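Local atomic coordinates of putative fimbrium tip subunit Fim1C (Bacteroides ovatus, PDB entry 4EPS), a protein that probably forms part of the tip of a fimbrium, a cell-surface filament that mediates adhesion and biofilm formation. Residues G301-S306 with D322-S327; V307-V312 with P384-G389. One frame throughout, in Å; residues are numbered along the deposited sequence.

Both contacts lie in the C-terminal part of the chain. Strand 293-300 ends just before G301, and the chain then enters the short helix 305-308. In interaction 1 residues 301-306 meet the start of helix 323-327, which closes a loop of 15 residues. In interaction 2 residues 307-312 meet residues 384-389, across a far longer span of 71 residues that leads up to helix 389-403. The two contacts cross along the chain: 307-312 falls between the segments of interaction 1, and 322-327 between those of interaction 2. They share helix 305-308. S306 bonds D322, at the start of helix 323-327, while L308 and the following Y309 pack on 384-389. They also touch, P303 O lying 3.7 Å from L308 CD1.

Interaction 1 (G301-S306 with D322-S327); sequences GNPMPS and DALLRS
D322 OD2 is gripped twice by S306. S306 OG donates to it at 2.6 Å, along the anti lone pair, the one away from the other carboxylate oxygen. S306 N donates to the same D322 OD2 at 3.0 Å, from above the carboxylate plane. S306 OG sits between its own backbone N and carbonyl carbon (chi1 63°), where both donors of the residue can reach one oxygen. The second oxygen, D322 OD1, accepts from L325 N at 3.0 Å and so N-caps helix 323-327. P305 meets the carboxylate tip to tip, with P305 CD 3.4 Å from D322 OD1. An alanine in place of D322 would probably leave S306 N and S306 OG without this acceptor and helix 323-327 without its side-chain cap. Beside the polar bonds lies an apolar patch. The selenomethionine M304, in the conformer described, is extended beyond CG and crosses L324 and L325 at about a right angle. Its CG packs 3.8 Å from L324 CG. In that copy M304 SE also touches L325 CD1. P303 CG adds a looser touch on L324 CD2. L324 also touches Y390 of helix 389-403. Two N-H groups and one hydroxyl hold a buried carboxylate, and would probably stabilise its negative charge. One aspartate thus caps its own helix and ties it to the first turn of helix 305-308.

Interaction 2 (V307-V312 with P384-G389); sequences VLYKDV and PLRFLG. With SO4 (sulfate ion), chain H.
Y309 and R386 both start with CG anti to the carbonyl carbon. R386 then bends at chi2 (-58°), and its CD comes to lie over the Y309 ring. The result is a CH-pi contact: R386 CD stands 3.8 Å from the centroid of the Y309 ring, 12° off the ring normal. L308 CB covers the opposite face, so the ring is held between its own neighbour and the arginine chain. The guanidinium lies beyond the ring and is tilted 46° to it, with R386 NH1 3.7 Å from Y309 CD1. At the ring edge F387 N donates to Y309 OH at 2.8 Å. This bond fastens the end of the tyrosine to the backbone of the other segment. Y309 OH also bonds a glycerol, probably from the crystallisation liquor. L308 CD1 packs obliquely on F387, 3.8 Å from F387 CD2, and W299 meets the F387 ring edge to face. V312 reaches the guanidinium tip to tip, with V312 CG2 over one face. A sulfate ion, probably also from the liquor, sits at the guanidinium edge. R386 NH1 gives a bond of 2.8 Å to sulfate O4, and R386 NH2 one of 2.8 Å to sulfate O3. The arginine has a second charged partner: R386 NE forms a salt bridge with E378. The arrangement is a surface packing of two loops: a type I beta turn from Y309 to V312 follows helix 305-308 and lies against the segment that leads into helix 389-403.

Interaction 1 (G301-S306 with D322-S327)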
ATOM      1  N   GLY A 301       1.232  16.382   0.177  1.00 22.77           N
ATOM      2  CA  GLY A 301       2.011  16.727   1.359  1.00 23.66           C
ATOM      3  C   GLY A 301       1.241  17.659   2.260  1.00 27.78           C
ATOM      4  O   GLY A 301       0.073  17.976   1.989  1.00 27.01           O
ATOM      5  N   ASN A 302       1.878  18.103   3.345  1.00 23.85           N
ATOM      6  CA  ASN A 302       1.226  19.018   4.282  1.00 23.83           C
ATOM      7  C   ASN A 302       1.460  20.437   3.732  1.00 25.84           C
ATOM      8  O   ASN A 302       2.622  20.851   3.690  1.00 24.44           O
ATOM      9  CB  ASN A 302       1.801  18.819   5.709  1.00 25.59           C
ATOM     10  CG  ASN A 302       1.150  19.673   6.766  1.00 36.76           C
ATOM     11  OD1 ASN A 302       0.678  20.768   6.492  1.00 32.89           O
ATOM     12  ND2 ASN A 302       1.149  19.211   8.019  1.00 27.42           N
ATOM     13  N   PRO A 303       0.405  21.196   3.330  1.00 24.09           N
ATOM     14  CA  PRO A 303       0.647  22.519   2.712  1.00 23.09           C
ATOM     15  C   PRO A 303       0.631  23.696   3.688  1.00 28.47           C
ATOM     16  O   PRO A 303       0.589  24.855   3.243  1.00 27.80           O
ATOM     17  CB  PRO A 303      -0.506  22.643   1.725  1.00 23.82           C
ATOM     18  CG  PRO A 303      -1.656  21.925   2.436  1.00 29.24           C
ATOM     19  CD  PRO A 303      -1.036  20.850   3.302  1.00 25.36           C
HETATM   20  N   MSE A 304       0.614  23.415   5.005  1.00 24.72           N
HETATM   21  CA  MSE A 304       0.606  24.504   5.978  0.50 24.69           C
HETATM   22  C   MSE A 304       1.938  25.241   5.935  1.00 27.13           C
HETATM   23  O   MSE A 304       2.999  24.607   5.941  1.00 27.63           O
HETATM   24  CB  MSE A 304       0.280  23.993   7.379  0.50 26.77           C
HETATM   25  CG  MSE A 304      -1.187  23.749   7.546  0.50 33.23           C
HETATM   26 SE   MSE A 304      -1.530  22.433   8.879  0.38 40.56          SE
HETATM   27  CE  MSE A 304      -3.350  22.072   8.437  0.50 36.36           C
ATOM     28  N   PRO A 305       1.909  26.596   5.842  1.00 24.53           N
ATOM     29  CA  PRO A 305       3.183  27.334   5.732  1.00 24.71           C
ATOM     30  C   PRO A 305       4.091  27.188   6.976  1.00 28.94           C
ATOM     31  O   PRO A 305       5.319  27.165   6.833  1.00 28.24           O
ATOM     32  CB  PRO A 305       2.744  28.790   5.510  1.00 26.45           C
ATOM     33  CG  PRO A 305       1.368  28.881   6.007  1.00 30.15           C
ATOM     34  CD  PRO A 305       0.746  27.518   5.811  1.00 25.70           C
ATOM     35  N   SER A 306       3.509  27.028   8.173  1.00 27.66           N
ATOM     36  CA  SER A 306       4.340  26.862   9.387  1.00 28.49           C
ATOM     37  C   SER A 306       5.033  25.477   9.403  1.00 34.76           C
ATOM     38  O   SER A 306       5.966  25.267  10.175  1.00 35.18           O
ATOM     39  CB  SER A 306       3.518  27.074  10.656  1.00 28.20           C
ATOM     40  OG  SER A 306       2.477  26.122  10.792  1.00 32.70           O
ATOM     41  N   ASP A 322      -0.507  31.152  11.173  1.00 32.52           N
ATOM     42  CA  ASP A 322      -0.901  30.128  10.185  1.00 30.86           C
ATOM     43  C   ASP A 322      -2.428  29.909  10.235  1.00 32.87           C
ATOM     44  O   ASP A 322      -2.926  29.085  11.005  1.00 31.79           O
ATOM     45  CB  ASP A 322      -0.130  28.800  10.388  1.00 32.03           C
ATOM     46  CG  ASP A 322      -0.228  27.790   9.230  1.00 34.48           C
ATOM     47  OD1 ASP A 322      -1.245  27.817   8.490  1.00 30.88           O
ATOM     48  OD2 ASP A 322       0.650  26.897   9.142  1.00 35.70           O
ATOM     49  N   ALA A 323      -3.156  30.634   9.377  1.00 29.72           N
ATOM     50  CA  ALA A 323      -4.619  30.592   9.274  1.00 30.15           C
ATOM     51  C   ALA A 323      -5.132  29.222   8.834  1.00 32.81           C
ATOM     52  O   ALA A 323      -6.203  28.809   9.277  1.00 32.32           O
ATOM     53  CB  ALA A 323      -5.106  31.658   8.302  1.00 31.23           C
ATOM     54  N   LEU A 324      -4.380  28.523   7.953  1.00 28.43           N
ATOM     55  CA  LEU A 324      -4.756  27.195   7.475  1.00 26.76           C
ATOM     56  C   LEU A 324      -4.707  26.177   8.625  1.00 30.58           C
ATOM     57  O   LEU A 324      -5.634  25.381   8.762  1.00 29.72           O
ATOM     58  CB  LEU A 324      -3.820  26.766   6.311  1.00 25.87           C
ATOM     59  CG  LEU A 324      -4.028  25.363   5.695  1.00 29.17           C
ATOM     60  CD1 LEU A 324      -5.482  25.111   5.316  1.00 29.37           C
ATOM     61  CD2 LEU A 324      -3.126  25.176   4.452  1.00 30.02           C
ATOM     62  N   LEU A 325      -3.621  26.185   9.419  1.00 30.48           N
ATOM     63  CA  LEU A 325      -3.463  25.282  10.573  1.00 31.69           C
ATOM     64  C   LEU A 325      -4.570  25.551  11.594  1.00 36.17           C
ATOM     65  O   LEU A 325      -5.159  24.616  12.137  1.00 34.99           O
ATOM     66  CB  LEU A 325      -2.071  25.479  11.220  1.00 32.60           C
ATOM     67  CG  LEU A 325      -1.777  24.758  12.563  1.00 37.80           C
ATOM     68  CD1 LEU A 325      -1.900  23.229  12.427  1.00 38.53           C
ATOM     69  CD2 LEU A 325      -0.382  25.095  13.062  1.00 38.25           C
ATOM     70  N   ARG A 326      -4.876  26.826  11.816  1.00 33.96           N
ATOM     71  CA  ARG A 326      -5.904  27.231  12.774  1.00 34.64           C
ATOM     72  C   ARG A 326      -7.329  26.813  12.327  1.00 37.30           C
ATOM     73  O   ARG A 326      -8.071  26.238  13.126  1.00 36.43           O
ATOM     74  CB  ARG A 326      -5.805  28.749  12.961  1.00 36.53           C
ATOM     75  CG  ARG A 326      -6.650  29.335  14.069  1.00 42.27           C
ATOM     76  CD  ARG A 326      -6.143  30.723  14.411  1.00 43.88           C
ATOM     77  NE  ARG A 326      -6.247  31.644  13.275  1.00 41.29           N
ATOM     78  CZ  ARG A 326      -5.243  32.368  12.795  1.00 41.49           C
ATOM     79  NH1 ARG A 326      -4.034  32.287  13.340  1.00 35.59           N
ATOM     80  NH2 ARG A 326      -5.440  33.186  11.772  1.00 36.59           N
ATOM     81  N   SER A 327      -7.702  27.063  11.053  1.00 32.00           N
ATOM     82  CA  SER A 327      -9.061  26.795  10.583  1.00 30.45           C
ATOM     83  C   SER A 327      -9.317  25.381  10.063  1.00 33.36           C
ATOM     84  O   SER A 327     -10.467  24.950  10.109  1.00 32.34           O
ATOM     85  CB  SER A 327      -9.457  27.788   9.498  1.00 33.53           C
ATOM     86  OG  SER A 327      -9.279  29.117   9.961  1.00 41.52           O
TER

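Interaction 2 (V307-V312 with P384-G389)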
ATOM      1  N   VAL A 307       4.579  24.546   8.550  1.00 29.80           N
ATOM      2  CA  VAL A 307       5.182  23.221   8.397  1.00 28.71           C
ATOM      3  C   VAL A 307       6.180  23.302   7.216  1.00 32.68           C
ATOM      4  O   VAL A 307       7.385  23.067   7.395  1.00 31.98           O
ATOM      5  CB  VAL A 307       4.103  22.096   8.232  1.00 31.20           C
ATOM      6  CG1 VAL A 307       4.749  20.740   7.938  1.00 30.55           C
ATOM      7  CG2 VAL A 307       3.222  21.995   9.482  1.00 31.12           C
ATOM      8  N   LEU A 308       5.690  23.694   6.015  1.00 27.81           N
ATOM      9  CA  LEU A 308       6.564  23.822   4.841  1.00 27.66           C
ATOM     10  C   LEU A 308       7.785  24.677   5.068  1.00 30.29           C
ATOM     11  O   LEU A 308       8.864  24.346   4.584  1.00 29.87           O
ATOM     12  CB  LEU A 308       5.788  24.447   3.648  1.00 27.59           C
ATOM     13  CG  LEU A 308       4.828  23.553   2.884  1.00 31.92           C
ATOM     14  CD1 LEU A 308       3.971  24.407   1.915  1.00 31.95           C
ATOM     15  CD2 LEU A 308       5.592  22.485   2.093  1.00 34.88           C
ATOM     16  N   TYR A 309       7.612  25.814   5.748  1.00 27.17           N
ATOM     17  CA  TYR A 309       8.677  26.800   5.881  1.00 27.69           C
ATOM     18  C   TYR A 309       9.232  26.927   7.298  1.00 34.21           C
ATOM     19  O   TYR A 309       9.823  27.965   7.638  1.00 34.39           O
ATOM     20  CB  TYR A 309       8.164  28.162   5.360  1.00 27.37           C
ATOM     21  CG  TYR A 309       7.514  28.005   4.000  1.00 25.24           C
ATOM     22  CD1 TYR A 309       8.225  27.481   2.921  1.00 25.07           C
ATOM     23  CD2 TYR A 309       6.168  28.318   3.807  1.00 25.24           C
ATOM     24  CE1 TYR A 309       7.610  27.253   1.693  1.00 23.68           C
ATOM     25  CE2 TYR A 309       5.542  28.102   2.576  1.00 24.65           C
ATOM     26  CZ  TYR A 309       6.264  27.564   1.529  1.00 27.08           C
ATOM     27  OH  TYR A 309       5.639  27.375   0.324  1.00 26.76           O
ATOM     28  N   LYS A 310       9.126  25.848   8.090  1.00 32.78           N
ATOM     29  CA  LYS A 310       9.619  25.825   9.481  1.00 33.69           C
ATOM     30  C   LYS A 310      11.135  26.135   9.589  1.00 40.78           C
ATOM     31  O   LYS A 310      11.546  26.722  10.585  1.00 41.64           O
ATOM     32  CB  LYS A 310       9.301  24.477  10.161  1.00 35.51           C
ATOM     33  CG  LYS A 310      10.008  23.256   9.574  1.00 44.91           C
ATOM     34  CD  LYS A 310       9.580  21.971  10.290  1.00 59.11           C
ATOM     35  CE  LYS A 310      10.566  20.834  10.112  1.00 71.20           C
ATOM     36  NZ  LYS A 310      10.522  20.252   8.743  1.00 80.32           N
ATOM     37  N   ASP A 311      11.942  25.765   8.576  1.00 38.93           N
ATOM     38  CA  ASP A 311      13.398  25.966   8.595  1.00 41.25           C
ATOM     39  C   ASP A 311      13.852  27.244   7.849  1.00 47.23           C
ATOM     40  O   ASP A 311      15.059  27.475   7.730  1.00 48.25           O
ATOM     41  CB  ASP A 311      14.108  24.724   8.018  1.00 43.63           C
ATOM     42  CG  ASP A 311      13.872  23.443   8.822  1.00 55.70           C
ATOM     43  OD1 ASP A 311      13.756  23.528  10.070  1.00 54.82           O
ATOM     44  OD2 ASP A 311      13.826  22.356   8.205  1.00 64.95           O
ATOM     45  N   VAL A 312      12.906  28.101   7.391  1.00 42.40           N
ATOM     46  CA  VAL A 312      13.272  29.360   6.722  1.00 40.92           C
ATOM     47  C   VAL A 312      13.855  30.331   7.778  1.00 45.58           C
ATOM     48  O   VAL A 312      13.294  30.449   8.871  1.00 43.49           O
ATOM     49  CB  VAL A 312      12.076  29.959   5.943  1.00 41.98           C
ATOM     50  CG1 VAL A 312      12.378  31.374   5.452  1.00 41.73           C
ATOM     51  CG2 VAL A 312      11.694  29.054   4.769  1.00 40.06           C
ATOM     52  N   PRO A 384       6.632  35.653  -3.222  1.00 25.21           N
ATOM     53  CA  PRO A 384       5.717  35.104  -4.258  1.00 24.29           C
ATOM     54  C   PRO A 384       5.874  33.611  -4.530  1.00 27.23           C
ATOM     55  O   PRO A 384       5.063  33.059  -5.274  1.00 26.88           O
ATOM     56  CB  PRO A 384       6.090  35.892  -5.517  1.00 25.72           C
ATOM     57  CG  PRO A 384       6.803  37.125  -5.012  1.00 28.29           C
ATOM     58  CD  PRO A 384       7.561  36.637  -3.822  1.00 25.24           C
ATOM     59  N   LEU A 385       6.866  32.947  -3.925  1.00 25.11           N
ATOM     60  CA  LEU A 385       7.030  31.497  -4.136  1.00 25.27           C
ATOM     61  C   LEU A 385       6.403  30.645  -3.015  1.00 25.50           C
ATOM     62  O   LEU A 385       6.328  29.426  -3.148  1.00 24.20           O
ATOM     63  CB  LEU A 385       8.518  31.149  -4.295  1.00 27.17           C
ATOM     64  CG  LEU A 385       9.226  31.744  -5.560  1.00 32.93           C
ATOM     65  CD1 LEU A 385      10.694  31.315  -5.626  1.00 33.61           C
ATOM     66  CD2 LEU A 385       8.514  31.347  -6.847  1.00 34.44           C
ATOM     67  N   ARG A 386       5.899  31.275  -1.948  1.00 23.21           N
ATOM     68  CA  ARG A 386       5.301  30.538  -0.819  1.00 22.63           C
ATOM     69  C   ARG A 386       3.852  30.122  -1.061  1.00 25.95           C
ATOM     70  O   ARG A 386       3.089  30.865  -1.685  1.00 24.76           O
ATOM     71  CB  ARG A 386       5.343  31.385   0.477  1.00 22.78           C
ATOM     72  CG  ARG A 386       6.708  32.013   0.817  1.00 25.91           C
ATOM     73  CD  ARG A 386       7.792  30.952   0.961  1.00 26.27           C
ATOM     74  NE  ARG A 386       9.047  31.528   1.443  1.00 27.64           N
ATOM     75  CZ  ARG A 386      10.215  30.908   1.388  1.00 39.44           C
ATOM     76  NH1 ARG A 386      10.316  29.717   0.810  1.00 31.39           N
ATOM     77  NH2 ARG A 386      11.304  31.493   1.869  1.00 31.02           N
ATOM     78  N   PHE A 387       3.459  28.962  -0.506  1.00 22.82           N
ATOM     79  CA  PHE A 387       2.073  28.462  -0.593  1.00 22.47           C
ATOM     80  C   PHE A 387       1.243  29.173   0.447  1.00 26.10           C
ATOM     81  O   PHE A 387       1.345  28.829   1.628  1.00 26.03           O
ATOM     82  CB  PHE A 387       2.034  26.953  -0.317  1.00 23.78           C
ATOM     83  CG  PHE A 387       2.479  26.013  -1.402  1.00 23.87           C
ATOM     84  CD1 PHE A 387       3.226  26.471  -2.483  1.00 25.77           C
ATOM     85  CD2 PHE A 387       2.133  24.667  -1.355  1.00 25.67           C
ATOM     86  CE1 PHE A 387       3.625  25.602  -3.495  1.00 27.26           C
ATOM     87  CE2 PHE A 387       2.542  23.793  -2.367  1.00 27.34           C
ATOM     88  CZ  PHE A 387       3.272  24.268  -3.433  1.00 25.48           C
ATOM     89  N   LEU A 388       0.450  30.175   0.040  1.00 22.23           N
ATOM     90  CA  LEU A 388      -0.316  31.001   0.996  1.00 21.17           C
ATOM     91  C   LEU A 388      -1.718  31.334   0.536  1.00 24.34           C
ATOM     92  O   LEU A 388      -2.331  32.242   1.095  1.00 23.62           O
ATOM     93  CB  LEU A 388       0.459  32.334   1.243  1.00 21.33           C
ATOM     94  CG  LEU A 388       1.762  32.185   2.060  1.00 24.81           C
ATOM     95  CD1 LEU A 388       2.620  33.427   1.943  1.00 24.71           C
ATOM     96  CD2 LEU A 388       1.452  31.858   3.532  1.00 25.96           C
ATOM     97  N   GLY A 389      -2.232  30.623  -0.473  1.00 21.64           N
ATOM     98  CA  GLY A 389      -3.561  30.911  -1.006  1.00 21.02           C
ATOM     99  C   GLY A 389      -4.670  30.846   0.032  1.00 24.35           C
ATOM    100  O   GLY A 389      -5.548  31.711   0.043  1.00 24.56           O
TER
HETATM  101  S   SO4 H 607      14.149  29.297   1.406  0.50 54.59           S
HETATM  102  O1  SO4 H 607      14.911  29.551   0.179  0.50 56.81           O
HETATM  103  O2  SO4 H 607      14.902  28.408   2.312  0.50 52.52           O
HETATM  104  O3  SO4 H 607      13.894  30.577   2.072  0.50 50.83           O
HETATM  105  O4  SO4 H 607      12.886  28.641   1.043  0.50 55.53           O